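Local coordinates for outer membrane protein SusF (Bacteroides thetaiotaomicron, PDB 4FE9), which binds starch at the bacterial cell surface through its carbohydrate-binding modules, before the glycan is transported into the periplasm for degradation, at residues E400-A405 / K457-F462; G297-A302 / Y350-S355. All coordinates share one frame; numbering follows the deposited sequence.

Contact 1. Residues E400-A405 / K457-F462; sequences EFVSPA and KVYLNF
Phe462 drives the edge of its ring into a face of the Phe401 ring, a T-shaped stack with centroids 5.0 Å apart and planes at 86°. The touching edge is CD2 and CE2; CD2 of Phe462 lies 3.4 Å from CE1 of Phe401. Beside them the backbones pair in antiparallel fashion: Phe401 and Leu460 form a hydrogen-bonded pair, in which Leu460 N reaches Phe401 O at 3.1 Å and Phe401 N gives a more bent bond back to Leu460 O. Ser403 then takes over with its side chain. Chi1 of 62° sets OG between its own backbone N and carbonyl carbon, where it accepts a short, nearly straight bond (170°) from Val458 N at 2.6 Å, while Ser403 N donates to Val458 O; a small hydroxyl suits this place, where the strand pairing gives way to loop. On the face that carries Val402 and Tyr459, CG1 of Val402 sits over the tyrosine ring, 4.3 Å from its centroid, a CH-pi contact, and meets Lys457 CD tightly at 3.5 Å. Glu400 OE2 lies at the edge of the same ring and forms a salt bridge with Arg468, whose cation also meets Tyr459. Phe391 and Pro394 pack on Phe401, and Trp349 of the preceding module adds another edge-to-face ring. An alanine at Phe401 would probably open a gap among these rings and leave the edge of Phe462 without its aromatic face. The contact joins strand 401-402, at the edge of a three-stranded antiparallel sheet, to its central strand 458-461, in the beta-rich third carbohydrate-binding module.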
loop_
_atom_site.group_PDB
_atom_site.type_symbol
_atom_site.label_atom_id
_atom_site.label_comp_id
_atom_site.label_asym_id
_atom_site.label_seq_id
_atom_site.Cartn_x
_atom_site.Cartn_y
_atom_site.Cartn_z
ATOM N N GLU A 400 -27.333 -22.844 7.894
ATOM C CA GLU A 400 -26.815 -22.518 9.196
ATOM C C GLU A 400 -25.464 -23.156 9.379
ATOM O O GLU A 400 -25.238 -24.283 8.935
ATOM C CB GLU A 400 -27.814 -22.960 10.298
ATOM C CG GLU A 400 -29.179 -22.231 10.176
ATOM C CD GLU A 400 -30.216 -22.641 11.247
ATOM O OE1 GLU A 400 -31.190 -21.875 11.423
ATOM O OE2 GLU A 400 -30.074 -23.728 11.880
ATOM N N PHE A 401 -24.504 -22.361 9.833
ATOM C CA PHE A 401 -23.255 -22.913 10.308
ATOM C C PHE A 401 -23.544 -23.594 11.639
ATOM O O PHE A 401 -24.322 -23.087 12.438
ATOM C CB PHE A 401 -22.202 -21.788 10.487
ATOM C CG PHE A 401 -21.876 -21.033 9.206
ATOM C CD1 PHE A 401 -22.817 -20.246 8.596
ATOM C CD2 PHE A 401 -20.614 -21.098 8.648
ATOM C CE1 PHE A 401 -22.530 -19.577 7.401
ATOM C CE2 PHE A 401 -20.315 -20.407 7.472
ATOM C CZ PHE A 401 -21.284 -19.647 6.857
ATOM N N VAL A 402 -22.910 -24.733 11.882
ATOM C CA VAL A 402 -23.154 -25.484 13.099
ATOM C C VAL A 402 -21.862 -25.920 13.705
ATOM O O VAL A 402 -20.952 -26.329 12.997
ATOM C CB VAL A 402 -24.085 -26.727 12.827
ATOM C CG1 VAL A 402 -24.389 -27.481 14.142
ATOM C CG2 VAL A 402 -25.376 -26.271 12.163
ATOM N N SER A 403 -21.724 -25.685 15.007
ATOM C CA SER A 403 -20.504 -26.008 15.729
ATOM C C SER A 403 -20.432 -27.493 16.054
ATOM O O SER A 403 -21.452 -28.177 16.055
ATOM C CB SER A 403 -20.422 -25.188 17.034
ATOM O OG SER A 403 -21.506 -25.489 17.917
ATOM N N PRO A 404 -19.233 -27.979 16.362
ATOM C CA PRO A 404 -18.980 -29.273 17.017
ATOM C C PRO A 404 -19.589 -29.304 18.404
ATOM O O PRO A 404 -19.353 -28.389 19.191
ATOM C CB PRO A 404 -17.454 -29.306 17.149
ATOM C CG PRO A 404 -16.947 -28.154 16.279
ATOM C CD PRO A 404 -18.023 -27.153 16.288
ATOM N N ALA A 405 -20.363 -30.344 18.710
ATOM C CA ALA A 405 -21.060 -30.436 20.004
ATOM C C ALA A 405 -20.120 -30.119 21.188
ATOM O O ALA A 405 -18.973 -30.575 21.219
ATOM C CB ALA A 405 -21.691 -31.835 20.176
ATOM N N LYS A 457 -24.719 -27.585 20.871
ATOM C CA LYS A 457 -23.976 -26.921 19.802
ATOM C C LYS A 457 -24.631 -25.597 19.397
ATOM O O LYS A 457 -25.789 -25.353 19.730
ATOM C CB LYS A 457 -23.808 -27.866 18.581
ATOM C CG LYS A 457 -25.043 -28.630 18.194
ATOM C CD LYS A 457 -24.815 -29.484 16.926
ATOM C CE LYS A 457 -23.676 -30.451 17.109
ATOM N NZ LYS A 457 -23.897 -31.703 16.354
ATOM N N VAL A 458 -23.876 -24.729 18.709
ATOM C CA VAL A 458 -24.406 -23.406 18.261
ATOM C C VAL A 458 -24.985 -23.483 16.843
ATOM O O VAL A 458 -24.369 -24.061 15.975
ATOM C CB VAL A 458 -23.276 -22.305 18.255
ATOM C CG1 VAL A 458 -23.867 -20.952 17.947
ATOM C CG2 VAL A 458 -22.534 -22.288 19.566
ATOM N N TYR A 459 -26.073 -22.747 16.584
ATOM C CA TYR A 459 -26.609 -22.600 15.222
ATOM C C TYR A 459 -26.669 -21.135 14.802
ATOM O O TYR A 459 -27.387 -20.344 15.411
ATOM C CB TYR A 459 -28.027 -23.228 15.109
ATOM C CG TYR A 459 -28.082 -24.710 15.450
ATOM C CD1 TYR A 459 -28.341 -25.668 14.470
ATOM C CD2 TYR A 459 -27.841 -25.148 16.740
ATOM C CE1 TYR A 459 -28.293 -27.018 14.766
ATOM C CE2 TYR A 459 -27.825 -26.485 17.051
ATOM C CZ TYR A 459 -28.075 -27.416 16.069
ATOM O OH TYR A 459 -28.081 -28.733 16.402
ATOM N N LEU A 460 -26.062 -20.812 13.653
ATOM C CA LEU A 460 -26.011 -19.426 13.184
ATOM C C LEU A 460 -26.639 -19.270 11.827
ATOM O O LEU A 460 -26.188 -19.875 10.848
ATOM C CB LEU A 460 -24.564 -18.925 13.119
ATOM C CG LEU A 460 -23.703 -19.107 14.361
ATOM C CD1 LEU A 460 -22.237 -19.005 14.009
ATOM C CD2 LEU A 460 -24.080 -18.072 15.398
ATOM N N ASN A 461 -27.587 -18.361 11.730
ATOM C CA ASN A 461 -28.060 -17.925 10.449
ATOM C C ASN A 461 -27.573 -16.526 10.136
ATOM O O ASN A 461 -28.181 -15.545 10.545
ATOM C CB ASN A 461 -29.586 -17.968 10.413
ATOM C CG ASN A 461 -30.138 -17.745 9.029
ATOM O OD1 ASN A 461 -29.591 -16.962 8.244
ATOM N ND2 ASN A 461 -31.291 -18.340 8.757
ATOM N N PHE A 462 -26.496 -16.432 9.368
ATOM C CA PHE A 462 -25.905 -15.141 9.082
ATOM C C PHE A 462 -26.756 -14.330 8.171
ATOM O O PHE A 462 -26.719 -13.108 8.214
ATOM C CB PHE A 462 -24.517 -15.291 8.497
ATOM C CG PHE A 462 -23.490 -15.644 9.490
ATOM C CD1 PHE A 462 -23.000 -14.687 10.364
ATOM C CD2 PHE A 462 -22.919 -16.900 9.490
ATOM C CE1 PHE A 462 -22.024 -15.012 11.288
ATOM C CE2 PHE A 462 -21.913 -17.227 10.378
ATOM C CZ PHE A 462 -21.448 -16.274 11.276
#

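Contact 2. Residues G297-A302 / Y350-S355; sequences GIFYFA and YLVYVS. With EDO (1,2-ethanediol), chain F.
Phe301 and Tyr350 each carry CG anti to the carbonyl carbon and beside the backbone N (chi1 -60° and -63°), which brings CD2 of one ring to 3.6 Å from CD2 of the other, the phenylalanine atom lying at the edge of the tyrosine ring. Val352 has CG2 anti to its carbonyl carbon and beside the backbone N, and this methyl meets two aromatic edges: it is 3.6 Å from CE2 of Phe301 and 4.0 Å from CD2 of Phe299. Valine, short and branched at CB, suits this place: its CG2 methyl is held close to the strand, where both ring edges come to it. Gly297 pairs with Val352 and lacks a side chain; a CB there would run into CE2 of the Phe299 ring as it now stands, so the absence of a side chain is consistent with this ring position. The backbones hold this register with four hydrogen bonds, two in the pair Gly297 and Val352 and two in Phe299 and Tyr350. Val352 N meets Gly297 O at 2.8 Å with the donor almost in line with the carbonyl. Between these pairs Ile298 lies against Leu351, CG1 to CB 4.3 Å, as the non-hydrogen-bonded pair. The N-H of Ile298, turned away from 350-355, gives a straight bond (172°) of 2.8 Å to O1 of a 1,2-ethanediol, probably from the crystallisation liquor, which also binds Ala284 O and Tyr440 OH. Phe299 rests on Leu285 and Met265, Phe301 also on Met265, and Tyr350 OH is satisfied by Ile346 O. Strands 294-301 and 348-357 are thus neighbours in an antiparallel sheet, with strand 283-287 flanking the first and strand 360-366 the second.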
loop_
_atom_site.group_PDB
_atom_site.type_symbol
_atom_site.label_atom_id
_atom_site.label_comp_id
_atom_site.label_asym_id
_atom_site.label_seq_id
_atom_site.Cartn_x
_atom_site.Cartn_y
_atom_site.Cartn_z
ATOM N N GLY A 297 -17.642 -9.280 7.283
ATOM C CA GLY A 297 -18.951 -9.879 7.350
ATOM C C GLY A 297 -18.914 -11.256 6.753
ATOM O O GLY A 297 -18.005 -11.583 5.984
ATOM N N ILE A 298 -19.886 -12.077 7.101
ATOM C CA ILE A 298 -20.086 -13.341 6.382
ATOM C C ILE A 298 -21.354 -13.313 5.567
ATOM O O ILE A 298 -22.399 -12.864 6.050
ATOM C CB ILE A 298 -20.070 -14.522 7.312
ATOM C CG1 ILE A 298 -18.633 -14.830 7.710
ATOM C CG2 ILE A 298 -20.721 -15.763 6.634
ATOM C CD1 ILE A 298 -18.493 -15.818 8.836
ATOM N N PHE A 299 -21.190 -13.485 4.254
ATOM C CA PHE A 299 -22.246 -13.179 3.303
ATOM C C PHE A 299 -22.345 -14.307 2.273
ATOM O O PHE A 299 -21.386 -15.067 2.075
ATOM C CB PHE A 299 -21.981 -11.861 2.574
ATOM C CG PHE A 299 -21.999 -10.651 3.460
ATOM C CD1 PHE A 299 -23.203 -10.179 4.007
ATOM C CD2 PHE A 299 -20.836 -9.920 3.669
ATOM C CE1 PHE A 299 -23.221 -9.057 4.826
ATOM C CE2 PHE A 299 -20.844 -8.784 4.488
ATOM C CZ PHE A 299 -22.051 -8.310 5.002
ATOM N N TYR A 300 -23.527 -14.440 1.666
ATOM C CA TYR A 300 -23.721 -15.408 0.582
ATOM C C TYR A 300 -23.604 -14.726 -0.711
ATOM O O TYR A 300 -24.317 -13.766 -0.961
ATOM C CB TYR A 300 -25.082 -16.105 0.662
ATOM C CG TYR A 300 -25.186 -17.252 -0.336
ATOM C CD1 TYR A 300 -24.403 -18.413 -0.171
ATOM C CD2 TYR A 300 -25.846 -17.087 -1.525
ATOM C CE1 TYR A 300 -24.373 -19.412 -1.130
ATOM C CE2 TYR A 300 -25.809 -18.087 -2.513
ATOM C CZ TYR A 300 -25.056 -19.237 -2.303
ATOM O OH TYR A 300 -25.021 -20.245 -3.256
ATOM N N PHE A 301 -22.744 -15.248 -1.592
ATOM C CA PHE A 301 -22.719 -14.737 -2.982
ATOM C C PHE A 301 -23.046 -15.854 -3.989
ATOM O O PHE A 301 -22.506 -16.964 -3.899
ATOM C CB PHE A 301 -21.374 -14.096 -3.314
ATOM C CG PHE A 301 -21.018 -12.929 -2.431
ATOM C CD1 PHE A 301 -21.449 -11.633 -2.745
ATOM C CD2 PHE A 301 -20.237 -13.112 -1.316
ATOM C CE1 PHE A 301 -21.085 -10.529 -1.929
ATOM C CE2 PHE A 301 -19.862 -12.015 -0.501
ATOM C CZ PHE A 301 -20.273 -10.730 -0.836
ATOM N N ALA A 302 -24.066 -15.605 -4.785
ATOM C CA ALA A 302 -24.308 -16.337 -6.048
ATOM C C ALA A 302 -23.189 -16.071 -7.062
ATOM O O ALA A 302 -22.364 -15.164 -6.879
ATOM C CB ALA A 302 -25.627 -15.914 -6.628
ATOM N N TYR A 350 -18.754 -16.467 1.939
ATOM C CA TYR A 350 -17.402 -15.917 2.085
ATOM C C TYR A 350 -17.318 -14.994 3.306
ATOM O O TYR A 350 -18.246 -14.259 3.585
ATOM C CB TYR A 350 -17.037 -15.118 0.829
ATOM C CG TYR A 350 -16.983 -15.968 -0.447
ATOM C CD1 TYR A 350 -15.940 -16.842 -0.672
ATOM C CD2 TYR A 350 -17.981 -15.887 -1.400
ATOM C CE1 TYR A 350 -15.897 -17.630 -1.817
ATOM C CE2 TYR A 350 -17.935 -16.656 -2.558
ATOM C CZ TYR A 350 -16.881 -17.508 -2.762
ATOM O OH TYR A 350 -16.840 -18.301 -3.907
ATOM N N LEU A 351 -16.224 -15.084 4.037
ATOM C CA LEU A 351 -15.778 -13.996 4.919
ATOM C C LEU A 351 -15.204 -12.850 4.095
ATOM O O LEU A 351 -14.154 -13.005 3.440
ATOM C CB LEU A 351 -14.719 -14.495 5.925
ATOM C CG LEU A 351 -14.261 -13.431 6.970
ATOM C CD1 LEU A 351 -13.920 -14.039 8.319
ATOM C CD2 LEU A 351 -13.122 -12.622 6.482
ATOM N N VAL A 352 -15.950 -11.749 4.029
ATOM C CA VAL A 352 -15.497 -10.565 3.356
ATOM C C VAL A 352 -14.753 -9.644 4.339
ATOM O O VAL A 352 -15.269 -9.326 5.426
ATOM C CB VAL A 352 -16.673 -9.817 2.770
ATOM C CG1 VAL A 352 -16.216 -8.534 2.140
ATOM C CG2 VAL A 352 -17.395 -10.702 1.709
ATOM N N TYR A 353 -13.534 -9.257 3.983
ATOM C CA TYR A 353 -12.725 -8.354 4.797
ATOM C C TYR A 353 -12.378 -7.088 4.011
ATOM O O TYR A 353 -11.917 -7.179 2.869
ATOM C CB TYR A 353 -11.461 -9.078 5.225
ATOM C CG TYR A 353 -10.414 -8.207 5.867
ATOM C CD1 TYR A 353 -9.483 -7.528 5.097
ATOM C CD2 TYR A 353 -10.285 -8.151 7.249
ATOM C CE1 TYR A 353 -8.456 -6.790 5.687
ATOM C CE2 TYR A 353 -9.272 -7.437 7.844
ATOM C CZ TYR A 353 -8.371 -6.738 7.056
ATOM O OH TYR A 353 -7.380 -5.992 7.652
ATOM N N VAL A 354 -12.710 -5.909 4.571
ATOM C CA VAL A 354 -12.555 -4.628 3.869
ATOM C C VAL A 354 -11.789 -3.606 4.771
ATOM O O VAL A 354 -12.041 -3.502 5.992
ATOM C CB VAL A 354 -13.905 -4.006 3.468
ATOM C CG1 VAL A 354 -13.681 -2.688 2.686
ATOM C CG2 VAL A 354 -14.758 -4.970 2.648
ATOM N N SER A 355 -10.819 -2.924 4.194
ATOM C CA SER A 355 -10.053 -1.923 4.931
ATOM C C SER A 355 -9.986 -0.626 4.127
ATOM O O SER A 355 -9.783 -0.653 2.911
ATOM C CB SER A 355 -8.650 -2.454 5.214
ATOM O OG SER A 355 -7.922 -1.568 6.032
HETATM C C1 EDO F . -22.776 -10.437 8.685
HETATM O O1 EDO F . -21.652 -11.252 9.041
HETATM C C2 EDO F . -22.360 -8.996 8.854
HETATM O O2 EDO F . -23.484 -8.157 8.582
#

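From the N terminus, the chain first passes through a beta-rich N-terminal part and then the first carbohydrate-binding module. Contact 2 then closes a loop of 47 residues within the second module, joining strand 294-301 to strand 348-357. Only after this loop is shut does the chain enter the third module, where contact 1 closes one of 51 residues, tying strand 401-402 to strand 458-461 near the C terminus. The two loops follow in series, neither nested nor crossed. The centres of the two contacts are about 18 Å apart, yet the modules meet between them: CG2 of Ile298 packs 3.8 Å from Phe462 CD2 and 3.9 Å from Phe401 CZ.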